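Local structure of PreproPTTH (Bombyx mori, 5AOQ) at residues I35-C40 and V92-C96; L26-P32 and T62-E68. The protein is the prothoracicotropic hormone, a cystine-knot neurohormone that is perceived by the receptor tyrosine kinase Torso and probably sets the timing of metamorphosis. The protein carries 1 engineered substitution. One frame throughout, in Å; residues are numbered along the deposited sequence.

Contact 1 of 2, residues I35-C40 and V92-C96; sequences IETRNC and VSVAC
R38 N donates to S93 O at 2.9 Å, nearly straight at 160°. The hydroxyl of S93 turns back to R38 O, but the modelled separation is too short to be trusted at this resolution. At the far end a disulfide, C40 SG to C96 SG (2.0 Å), closes the pair covalently, though C40 is poorly ordered. By the order of its cysteines this is one of the two ring bridges of a growth-factor cystine knot, and C96 also packs on C17 and C54. The R38 chain runs extended beyond CG, laying CD beside V94 O at 3.3 Å and carrying the guanidinium on to E36. There NE and NH2 grip the single oxygen E36 OE2 side-on (2.9 Å from NE), in the guanidinium plane but above the carboxylate. With alanine here, E36 would probably lose its salt-bridge mate and L58 O of the second subunit the hydrogen bond from R38 NH2. Farther along, V92 CG2 rests on the methyl CG2 of T37 (3.6 Å) and on I35 CG2 (4.3 Å). The strands run in roughly the same direction, 47° apart. Each belongs to a different antiparallel pair: 35-39 is bonded to strand 20-24, 92-96 to strand 55-65, while V94 and A95 pack on their own copies in the second subunit.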
loop_
_atom_site.group_PDB
_atom_site.type_symbol
_atom_site.label_atom_id
_atom_site.label_comp_id
_atom_site.label_asym_id
_atom_site.label_seq_id
_atom_site.Cartn_x
_atom_site.Cartn_y
_atom_site.Cartn_z
ATOM N N ILE D 35 5.820 -10.084 -3.347
ATOM C CA ILE D 35 6.975 -9.573 -2.614
ATOM C C ILE D 35 8.250 -10.281 -3.059
ATOM O O ILE D 35 8.262 -11.496 -3.255
ATOM C CB ILE D 35 6.790 -9.739 -1.082
ATOM C CG1 ILE D 35 6.162 -8.488 -0.470
ATOM C CG2 ILE D 35 8.120 -10.011 -0.374
ATOM C CD1 ILE D 35 4.914 -8.004 -1.170
ATOM N N GLU D 36 9.318 -9.505 -3.211
ATOM C CA GLU D 36 10.619 -10.038 -3.599
ATOM C C GLU D 36 11.397 -10.504 -2.371
ATOM O O GLU D 36 11.631 -9.726 -1.446
ATOM C CB GLU D 36 11.417 -8.982 -4.369
ATOM C CG GLU D 36 12.795 -9.440 -4.821
ATOM C CD GLU D 36 13.523 -8.382 -5.628
ATOM O OE1 GLU D 36 12.870 -7.420 -6.081
ATOM O OE2 GLU D 36 14.751 -8.511 -5.809
ATOM N N THR D 37 11.790 -11.776 -2.370
ATOM C CA THR D 37 12.536 -12.359 -1.256
ATOM C C THR D 37 13.865 -12.940 -1.732
ATOM O O THR D 37 13.889 -13.820 -2.590
ATOM C CB THR D 37 11.721 -13.469 -0.559
ATOM O OG1 THR D 37 10.464 -12.940 -0.121
ATOM C CG2 THR D 37 12.477 -14.032 0.640
ATOM N N ARG D 38 14.963 -12.450 -1.160
ATOM C CA ARG D 38 16.303 -12.906 -1.528
ATOM C C ARG D 38 16.903 -13.778 -0.430
ATOM O O ARG D 38 17.513 -13.270 0.511
ATOM C CB ARG D 38 17.216 -11.708 -1.800
ATOM C CG ARG D 38 16.727 -10.801 -2.917
ATOM C CD ARG D 38 17.525 -9.512 -2.981
ATOM N NE ARG D 38 17.033 -8.613 -4.020
ATOM C CZ ARG D 38 17.480 -7.377 -4.216
ATOM N NH1 ARG D 38 18.438 -6.879 -3.443
ATOM N NH2 ARG D 38 16.967 -6.633 -5.186
ATOM N N ASN D 39 16.743 -15.091 -0.563
ATOM C CA ASN D 39 17.238 -16.029 0.440
ATOM C C ASN D 39 18.673 -16.449 0.143
ATOM O O ASN D 39 19.275 -15.977 -0.819
ATOM C CB ASN D 39 16.336 -17.262 0.509
ATOM C CG ASN D 39 14.890 -16.909 0.789
ATOM O OD1 ASN D 39 14.003 -17.185 -0.019
ATOM N ND2 ASN D 39 14.644 -16.292 1.940
ATOM N N CYS D 40 19.215 -17.331 0.977
ATOM C CA CYS D 40 20.560 -17.862 0.775
ATOM C C CYS D 40 20.502 -19.211 0.070
ATOM O O CYS D 40 20.457 -20.259 0.717
ATOM C CB CYS D 40 21.293 -18.003 2.109
ATOM S SG CYS D 40 21.651 -16.446 2.962
ATOM N N VAL D 92 11.633 -9.553 5.799
ATOM C CA VAL D 92 11.904 -10.479 4.707
ATOM C C VAL D 92 13.391 -10.486 4.367
ATOM O O VAL D 92 14.076 -9.471 4.508
ATOM C CB VAL D 92 11.074 -10.114 3.450
ATOM C CG1 VAL D 92 11.458 -8.732 2.927
ATOM C CG2 VAL D 92 11.237 -11.170 2.365
ATOM N N SER D 93 13.886 -11.638 3.928
ATOM C CA SER D 93 15.265 -11.751 3.478
ATOM C C SER D 93 15.475 -10.879 2.250
ATOM O O SER D 93 14.695 -10.938 1.301
ATOM C CB SER D 93 15.620 -13.203 3.159
ATOM O OG SER D 93 16.976 -13.317 2.765
ATOM N N VAL D 94 16.531 -10.070 2.278
ATOM C CA VAL D 94 16.793 -9.122 1.203
ATOM C C VAL D 94 18.263 -9.162 0.777
ATOM O O VAL D 94 18.680 -8.445 -0.133
ATOM C CB VAL D 94 16.397 -7.691 1.634
ATOM C CG1 VAL D 94 17.458 -7.071 2.546
ATOM C CG2 VAL D 94 16.149 -6.822 0.416
ATOM N N ALA D 95 19.047 -10.006 1.440
ATOM C CA ALA D 95 20.444 -10.202 1.077
ATOM C C ALA D 95 20.993 -11.405 1.827
ATOM O O ALA D 95 20.413 -11.834 2.824
ATOM C CB ALA D 95 21.267 -8.956 1.390
ATOM N N CYS D 96 22.099 -11.953 1.333
ATOM C CA CYS D 96 22.794 -13.035 2.020
ATOM C C CYS D 96 24.209 -12.580 2.366
ATOM O O CYS D 96 25.006 -12.283 1.475
ATOM C CB CYS D 96 22.825 -14.302 1.164
ATOM S SG CYS D 96 23.353 -15.771 2.077
#

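Contact 2 of 2, residues L26-P32 and T62-E68; sequences LGENSVP and TILKRRE
R66 CD stands anti to its CA (chi2 -179°), which with chi1 brings it against N29, 3.6 Å from N29 CB; the bend at chi3 then turns NE and the guanidinium. N29 answers with CG anti to its carbonyl carbon (chi1 -71°), and the R66 side chain passes nearly perpendicular to it. The amide and guanidinium planes stand 41° apart, with N29 OD1 set obliquely at 4.2 Å from R66 NE, so this is packing of the arginine's aliphatic part more than a polar grip. On the amide's other branch, N29 ND2 comes to 3.7 Å from E68 OE2, a loose polar approach with the two planes almost perpendicular. Across the middle the contact is apolar. I63 CG1 sits against P32 CG (3.6 Å) and L26 CD1 (4.1 Å), while its CG2 meets S30 CB at 3.9 Å. V31 and L64 run alongside each other in the same direction, V31 CG2 3.9 Å from L64 CB. No hydrogen bond joins the two segments; the loop is braced internally, by S30 OG donating to L26 O (2.9 Å) around the type I turn G27-S30. R67 and E68 pack on P95 and T113 of a Torso chain. The loop 26-32, linking strands 20-24 and 35-39, lies against the end of strand 55-65, whose I63 and K65 bond to E88 and V86 of strand 86-97, with W85 beside V31, L64 and R66.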
loop_
_atom_site.group_PDB
_atom_site.type_symbol
_atom_site.label_atom_id
_atom_site.label_comp_id
_atom_site.label_asym_id
_atom_site.label_seq_id
_atom_site.Cartn_x
_atom_site.Cartn_y
_atom_site.Cartn_z
ATOM N N LEU D 26 1.456 -13.668 -0.525
ATOM C CA LEU D 26 0.700 -12.949 0.502
ATOM C C LEU D 26 -0.771 -12.779 0.128
ATOM O O LEU D 26 -1.486 -11.984 0.743
ATOM C CB LEU D 26 1.318 -11.572 0.771
ATOM C CG LEU D 26 2.722 -11.541 1.373
ATOM C CD1 LEU D 26 3.236 -10.114 1.421
ATOM C CD2 LEU D 26 2.719 -12.154 2.765
ATOM N N GLY D 27 -1.229 -13.524 -0.874
ATOM C CA GLY D 27 -2.610 -13.438 -1.307
ATOM C C GLY D 27 -2.924 -12.121 -1.990
ATOM O O GLY D 27 -2.159 -11.161 -1.906
ATOM N N GLU D 28 -4.061 -12.082 -2.676
ATOM C CA GLU D 28 -4.483 -10.893 -3.401
ATOM C C GLU D 28 -5.009 -9.834 -2.432
ATOM O O GLU D 28 -5.207 -8.678 -2.808
ATOM C CB GLU D 28 -5.550 -11.257 -4.435
ATOM C CG GLU D 28 -5.840 -10.167 -5.453
ATOM C CD GLU D 28 -6.761 -10.639 -6.560
ATOM O OE1 GLU D 28 -7.365 -11.723 -6.412
ATOM O OE2 GLU D 28 -6.879 -9.931 -7.582
ATOM N N ASN D 29 -5.231 -10.237 -1.185
ATOM C CA ASN D 29 -5.738 -9.334 -0.158
ATOM C C ASN D 29 -4.720 -8.269 0.246
ATOM O O ASN D 29 -5.080 -7.241 0.817
ATOM C CB ASN D 29 -6.161 -10.131 1.077
ATOM C CG ASN D 29 -7.421 -10.942 0.842
ATOM O OD1 ASN D 29 -7.913 -11.035 -0.283
ATOM N ND2 ASN D 29 -7.951 -11.533 1.906
ATOM N N SER D 30 -3.449 -8.518 -0.056
ATOM C CA SER D 30 -2.386 -7.568 0.258
ATOM C C SER D 30 -2.257 -6.531 -0.849
ATOM O O SER D 30 -2.335 -6.866 -2.033
ATOM C CB SER D 30 -1.053 -8.294 0.454
ATOM O OG SER D 30 -1.133 -9.239 1.507
ATOM N N VAL D 31 -2.066 -5.272 -0.466
ATOM C CA VAL D 31 -1.894 -4.206 -1.445
ATOM C C VAL D 31 -0.610 -4.466 -2.232
ATOM O O VAL D 31 -0.642 -4.507 -3.461
ATOM C CB VAL D 31 -1.871 -2.810 -0.774
ATOM C CG1 VAL D 31 -1.383 -1.737 -1.747
ATOM C CG2 VAL D 31 -3.248 -2.466 -0.240
ATOM N N PRO D 32 0.521 -4.649 -1.531
ATOM C CA PRO D 32 1.692 -5.192 -2.221
ATOM C C PRO D 32 1.593 -6.710 -2.298
ATOM O O PRO D 32 2.024 -7.398 -1.373
ATOM C CB PRO D 32 2.856 -4.748 -1.337
ATOM C CG PRO D 32 2.274 -4.716 0.029
ATOM C CD PRO D 32 0.841 -4.272 -0.141
ATOM N N THR D 62 6.269 -2.771 4.966
ATOM C CA THR D 62 4.904 -2.570 5.446
ATOM C C THR D 62 3.873 -3.124 4.464
ATOM O O THR D 62 3.936 -2.851 3.265
ATOM C CB THR D 62 4.619 -1.074 5.682
ATOM O OG1 THR D 62 5.633 -0.516 6.524
ATOM C CG2 THR D 62 3.262 -0.884 6.335
ATOM N N ILE D 63 2.930 -3.904 4.988
ATOM C CA ILE D 63 1.823 -4.442 4.196
ATOM C C ILE D 63 0.484 -4.041 4.814
ATOM O O ILE D 63 0.372 -3.921 6.034
ATOM C CB ILE D 63 1.908 -5.983 4.073
ATOM C CG1 ILE D 63 3.077 -6.377 3.171
ATOM C CG2 ILE D 63 0.612 -6.574 3.517
ATOM C CD1 ILE D 63 4.337 -6.688 3.923
ATOM N N LEU D 64 -0.524 -3.846 3.967
ATOM C CA LEU D 64 -1.854 -3.440 4.416
ATOM C C LEU D 64 -2.833 -4.613 4.401
ATOM O O LEU D 64 -2.844 -5.405 3.458
ATOM C CB LEU D 64 -2.391 -2.309 3.536
ATOM C CG LEU D 64 -1.577 -1.012 3.493
ATOM C CD1 LEU D 64 -2.239 0.003 2.576
ATOM C CD2 LEU D 64 -1.397 -0.429 4.881
ATOM N N LYS D 65 -3.649 -4.717 5.449
ATOM C CA LYS D 65 -4.642 -5.787 5.566
ATOM C C LYS D 65 -6.044 -5.292 5.195
ATOM O O LYS D 65 -6.280 -4.087 5.119
ATOM C CB LYS D 65 -4.642 -6.361 6.985
ATOM C CG LYS D 65 -3.285 -6.883 7.448
ATOM C CD LYS D 65 -2.859 -8.145 6.702
ATOM C CE LYS D 65 -3.633 -9.368 7.173
ATOM N NZ LYS D 65 -3.154 -10.621 6.521
ATOM N N ARG D 66 -6.970 -6.228 4.987
ATOM C CA ARG D 66 -8.287 -5.918 4.426
ATOM C C ARG D 66 -9.432 -5.989 5.448
ATOM O O ARG D 66 -9.200 -6.073 6.655
ATOM C CB ARG D 66 -8.568 -6.864 3.250
ATOM C CG ARG D 66 -8.020 -6.370 1.924
ATOM C CD ARG D 66 -8.354 -7.332 0.795
ATOM N NE ARG D 66 -9.788 -7.390 0.516
ATOM C CZ ARG D 66 -10.425 -6.601 -0.345
ATOM N NH1 ARG D 66 -9.766 -5.672 -1.028
ATOM N NH2 ARG D 66 -11.732 -6.740 -0.527
ATOM N N ARG D 67 -10.662 -5.946 4.937
ATOM C CA ARG D 67 -11.876 -5.886 5.747
ATOM C C ARG D 67 -12.030 -7.052 6.724
ATOM O O ARG D 67 -12.519 -6.871 7.839
ATOM C CB ARG D 67 -13.106 -5.846 4.833
ATOM C CG ARG D 67 -13.071 -4.763 3.756
ATOM C CD ARG D 67 -14.183 -4.951 2.730
ATOM N NE ARG D 67 -14.115 -6.251 2.067
ATOM C CZ ARG D 67 -14.862 -6.606 1.026
ATOM N NH1 ARG D 67 -15.741 -5.757 0.510
ATOM N NH2 ARG D 67 -14.728 -7.813 0.493
ATOM N N GLU D 68 -11.625 -8.246 6.295
ATOM C CA GLU D 68 -11.832 -9.466 7.074
ATOM C C GLU D 68 -11.266 -9.366 8.490
ATOM O O GLU D 68 -11.738 -10.039 9.406
ATOM C CB GLU D 68 -11.199 -10.665 6.362
ATOM C CG GLU D 68 -11.766 -10.942 4.980
ATOM C CD GLU D 68 -11.111 -12.137 4.314
ATOM O OE1 GLU D 68 -10.383 -12.881 5.004
ATOM O OE2 GLU D 68 -11.321 -12.332 3.097
#

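Contacts 1 and 2 fasten the same two parts of the hormone to each other, the hairpin of strands 20-24 and 35-39 to the one of strands 55-65 and 86-97. Contact 1 does so near the middle of the chain, its centre about 6 Å from the chain centre, and contact 2 farther out, about 15 Å away; the two centres are about 20 Å apart. They meet where I35 CD1 packs on L26 CD1 at 3.7 Å. Both touch the second hormone subunit, and contact 2 in addition borders Torso, through E28, R67 and E68.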